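Local coordinates for putative glucose-6-phosphate 1-epimerase (Salmonella typhimurium, PDB 2HTA), which probably interconverts the alpha and beta anomers of glucose 6-phosphate and related hexose 6-phosphates, acting as a mutarotase, at residues L74-F82 / G268-F278. Numbering follows the deposited sequence.
With SO4 (sulfate ion), chain C.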
loop_
_atom_site.group_PDB
_atom_site.type_symbol
_atom_site.label_atom_id
_atom_site.label_comp_id
_atom_site.label_asym_id
_atom_site.label_seq_id
_atom_site.Cartn_x
_atom_site.Cartn_y
_atom_site.Cartn_z
ATOM N N LEU A 74 -3.560 -0.766 9.062
ATOM C CA LEU A 74 -2.476 -0.137 8.316
ATOM C C LEU A 74 -1.718 0.865 9.152
ATOM O O LEU A 74 -2.297 1.615 9.913
ATOM C CB LEU A 74 -3.041 0.604 7.092
ATOM C CG LEU A 74 -3.779 -0.287 6.070
ATOM C CD1 LEU A 74 -4.432 0.593 5.032
ATOM C CD2 LEU A 74 -2.767 -1.314 5.426
ATOM N N TRP A 75 -0.422 0.926 8.944
ATOM C CA TRP A 75 0.442 1.871 9.662
ATOM C C TRP A 75 0.579 3.093 8.760
ATOM O O TRP A 75 0.718 2.965 7.525
ATOM C CB TRP A 75 1.789 1.217 9.862
ATOM C CG TRP A 75 2.809 2.043 10.605
ATOM C CD1 TRP A 75 3.046 2.057 11.989
ATOM C CD2 TRP A 75 3.750 2.949 10.034
ATOM N NE1 TRP A 75 4.069 2.914 12.270
ATOM C CE2 TRP A 75 4.524 3.488 11.109
ATOM C CE3 TRP A 75 4.039 3.354 8.717
ATOM C CZ2 TRP A 75 5.532 4.396 10.902
ATOM C CZ3 TRP A 75 5.050 4.270 8.513
ATOM C CH2 TRP A 75 5.796 4.774 9.594
ATOM N N LEU A 76 0.565 4.274 9.372
ATOM C CA LEU A 76 0.760 5.533 8.690
ATOM C C LEU A 76 1.795 6.323 9.504
ATOM O O LEU A 76 1.765 6.289 10.720
ATOM C CB LEU A 76 -0.532 6.315 8.640
ATOM C CG LEU A 76 -0.556 7.633 7.841
ATOM C CD1 LEU A 76 -0.386 7.444 6.357
ATOM C CD2 LEU A 76 -1.852 8.349 8.147
ATOM N N SER A 77 2.738 6.967 8.828
ATOM C CA SER A 77 3.821 7.704 9.523
ATOM C C SER A 77 3.304 9.000 10.145
ATOM O O SER A 77 2.701 9.851 9.460
ATOM C CB SER A 77 4.951 8.021 8.538
ATOM O OG SER A 77 5.946 8.849 9.168
ATOM N N ASN A 78 3.534 9.143 11.446
ATOM C CA ASN A 78 3.240 10.387 12.163
ATOM C C ASN A 78 4.163 11.562 11.705
ATOM O O ASN A 78 3.942 12.758 12.052
ATOM C CB ASN A 78 3.325 10.145 13.697
ATOM C CG ASN A 78 2.771 11.353 14.531
ATOM O OD1 ASN A 78 3.439 11.843 15.478
ATOM N ND2 ASN A 78 1.578 11.850 14.169
ATOM N N ASN A 79 5.163 11.235 10.893
ATOM C CA ASN A 79 6.057 12.245 10.322
ATOM C C ASN A 79 5.967 12.428 8.836
ATOM O O ASN A 79 6.819 13.140 8.250
ATOM C CB ASN A 79 7.528 11.906 10.641
ATOM C CG ASN A 79 7.868 12.092 12.133
ATOM O OD1 ASN A 79 6.972 12.051 12.999
ATOM N ND2 ASN A 79 9.153 12.258 12.439
ATOM N N THR A 80 4.967 11.837 8.174
ATOM C CA THR A 80 4.867 12.042 6.733
ATOM C C THR A 80 4.386 13.435 6.365
ATOM O O THR A 80 3.462 13.949 6.992
ATOM C CB THR A 80 4.007 10.935 6.015
ATOM O OG1 THR A 80 4.166 11.077 4.604
ATOM C CG2 THR A 80 2.539 11.031 6.368
ATOM N N PRO A 81 5.021 14.068 5.362
ATOM C CA PRO A 81 4.402 15.273 4.839
ATOM C C PRO A 81 3.054 14.968 4.182
ATOM O O PRO A 81 2.817 13.822 3.780
ATOM C CB PRO A 81 5.413 15.754 3.773
ATOM C CG PRO A 81 6.686 15.114 4.119
ATOM C CD PRO A 81 6.265 13.748 4.664
ATOM N N PHE A 82 2.169 15.967 4.132
ATOM C CA PHE A 82 0.953 15.987 3.318
ATOM C C PHE A 82 1.115 17.173 2.372
ATOM O O PHE A 82 0.537 18.216 2.570
ATOM C CB PHE A 82 -0.342 16.098 4.154
ATOM C CG PHE A 82 -0.721 14.799 4.809
ATOM C CD1 PHE A 82 -1.807 14.056 4.332
ATOM C CD2 PHE A 82 0.043 14.276 5.854
ATOM C CE1 PHE A 82 -2.149 12.851 4.907
ATOM C CE2 PHE A 82 -0.316 13.031 6.451
ATOM C CZ PHE A 82 -1.365 12.326 5.957
ATOM N N GLY A 268 13.480 11.036 6.648
ATOM C CA GLY A 268 12.813 12.201 7.201
ATOM C C GLY A 268 11.292 12.142 7.296
ATOM O O GLY A 268 10.703 12.858 8.106
ATOM N N ASP A 269 10.644 11.293 6.499
ATOM C CA ASP A 269 9.179 11.158 6.565
ATOM C C ASP A 269 8.695 10.026 7.504
ATOM O O ASP A 269 7.524 9.621 7.493
ATOM C CB ASP A 269 8.610 11.032 5.129
ATOM C CG ASP A 269 9.141 9.837 4.377
ATOM O OD1 ASP A 269 8.783 9.718 3.186
ATOM O OD2 ASP A 269 9.886 9.007 4.977
ATOM N N MET A 270 9.621 9.544 8.320
ATOM C CA MET A 270 9.413 8.464 9.303
ATOM C C MET A 270 9.823 8.931 10.700
ATOM O O MET A 270 10.813 9.617 10.841
ATOM C CB MET A 270 10.293 7.251 8.913
ATOM C CG MET A 270 10.005 5.982 9.688
ATOM S SD MET A 270 10.440 4.454 8.816
ATOM C CE MET A 270 9.264 4.810 7.522
ATOM N N PRO A 271 9.083 8.527 11.741
ATOM C CA PRO A 271 9.545 8.647 13.090
ATOM C C PRO A 271 10.814 7.807 13.269
ATOM O O PRO A 271 10.965 6.734 12.648
ATOM C CB PRO A 271 8.394 8.011 13.891
ATOM C CG PRO A 271 7.238 8.156 13.025
ATOM C CD PRO A 271 7.774 7.848 11.707
ATOM N N ASP A 272 11.724 8.275 14.125
ATOM C CA ASP A 272 12.974 7.532 14.367
ATOM C C ASP A 272 12.719 6.067 14.758
ATOM O O ASP A 272 13.443 5.143 14.307
ATOM C CB ASP A 272 13.789 8.204 15.495
ATOM C CG ASP A 272 14.477 9.458 15.065
ATOM O OD1 ASP A 272 14.695 9.675 13.851
ATOM O OD2 ASP A 272 14.846 10.233 16.000
ATOM N N ASP A 273 11.690 5.855 15.585
ATOM C CA ASP A 273 11.294 4.510 16.018
ATOM C C ASP A 273 10.139 3.901 15.182
ATOM O O ASP A 273 9.544 2.891 15.585
ATOM C CB ASP A 273 10.877 4.509 17.489
ATOM C CG ASP A 273 12.072 4.586 18.418
ATOM O OD1 ASP A 273 13.204 4.204 17.981
ATOM O OD2 ASP A 273 11.900 5.024 19.579
ATOM N N GLY A 274 9.817 4.516 14.048
ATOM C CA GLY A 274 8.696 4.014 13.205
ATOM C C GLY A 274 8.788 2.542 12.839
ATOM O O GLY A 274 7.768 1.808 12.811
ATOM N N TYR A 275 9.999 2.095 12.536
ATOM C CA TYR A 275 10.229 0.703 12.117
ATOM C C TYR A 275 9.742 -0.321 13.134
ATOM O O TYR A 275 9.456 -1.443 12.770
ATOM C CB TYR A 275 11.702 0.450 11.824
ATOM C CG TYR A 275 12.519 0.288 13.123
ATOM C CD1 TYR A 275 12.883 -0.992 13.597
ATOM C CD2 TYR A 275 12.856 1.400 13.893
ATOM C CE1 TYR A 275 13.588 -1.156 14.787
ATOM C CE2 TYR A 275 13.553 1.249 15.078
ATOM C CZ TYR A 275 13.923 -0.028 15.508
ATOM O OH TYR A 275 14.632 -0.143 16.689
ATOM N N LYS A 276 9.630 0.070 14.402
ATOM C CA LYS A 276 9.139 -0.799 15.448
ATOM C C LYS A 276 7.698 -1.305 15.249
ATOM O O LYS A 276 7.376 -2.373 15.727
ATOM C CB LYS A 276 9.218 -0.101 16.807
ATOM C CG LYS A 276 10.683 -0.046 17.262
ATOM C CD LYS A 276 10.838 0.582 18.628
ATOM C CE LYS A 276 12.283 0.399 19.110
ATOM N NZ LYS A 276 12.463 0.795 20.556
ATOM N N THR A 277 6.843 -0.503 14.612
ATOM C CA THR A 277 5.423 -0.818 14.593
ATOM C C THR A 277 4.824 -1.046 13.198
ATOM O O THR A 277 3.587 -1.010 13.024
ATOM C CB THR A 277 4.600 0.220 15.370
ATOM O OG1 THR A 277 4.931 1.539 14.901
ATOM C CG2 THR A 277 4.947 0.097 16.879
ATOM N N PHE A 278 5.685 -1.358 12.226
ATOM C CA PHE A 278 5.161 -1.852 10.949
ATOM C C PHE A 278 6.012 -2.918 10.305
ATOM O O PHE A 278 7.231 -3.034 10.582
ATOM C CB PHE A 278 4.878 -0.692 9.976
ATOM C CG PHE A 278 6.118 -0.154 9.270
ATOM C CD1 PHE A 278 6.584 -0.725 8.074
ATOM C CD2 PHE A 278 6.812 0.935 9.812
ATOM C CE1 PHE A 278 7.727 -0.228 7.435
ATOM C CE2 PHE A 278 7.955 1.458 9.153
ATOM C CZ PHE A 278 8.385 0.882 7.973
HETATM S S SO4 C . 10.501 11.469 15.989
HETATM O O1 SO4 C . 9.722 10.457 16.724
HETATM O O2 SO4 C . 11.260 12.196 17.024
HETATM O O3 SO4 C . 11.465 10.874 15.112
HETATM O O4 SO4 C . 9.593 12.371 15.299
HETATM O O HOH W 1 8.546 15.021 7.755
#
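W75 meets F278 through the flat side of its indole: F278 CB sits over the face, 3.8 Å from the centroid of the five-membered ring, a CH-pi contact. The F278 ring follows over the same face, its centroid 4.5 Å from that of the six-membered ring, but a 37° interplanar angle makes the pair oblique. At the indole edge, NE1 gives T277 OG1 a weak hydrogen bond, 3.1 Å long and bent to 128°, and P271 CD lies near the ring plane. M270 CE meets CH2 obliquely. S77 N lies above the other face, offset toward the rim. With OG anti to its backbone N (chi1 174°), S77 donates through OG to D269 O, although the modelled 2.4 Å is implausibly short and its length doubtful; OG also accepts from N79 N at 3.0 Å, closing an ST turn within the type I turn from S77 to T80. Two loops of the mutarotase beta fold, one leading toward strand 94-95 and the other into strand 278-286, are joined here. At the turn, one water donates to both N79 O and G268 O. T80 OG1 accepts a hydrogen bond from the backbone N of R89. P81 CD packs 3.6 Å from CB of D269, a residue whose carboxylate OD2 forms a salt bridge to NE of R89, substrate-binding by similarity.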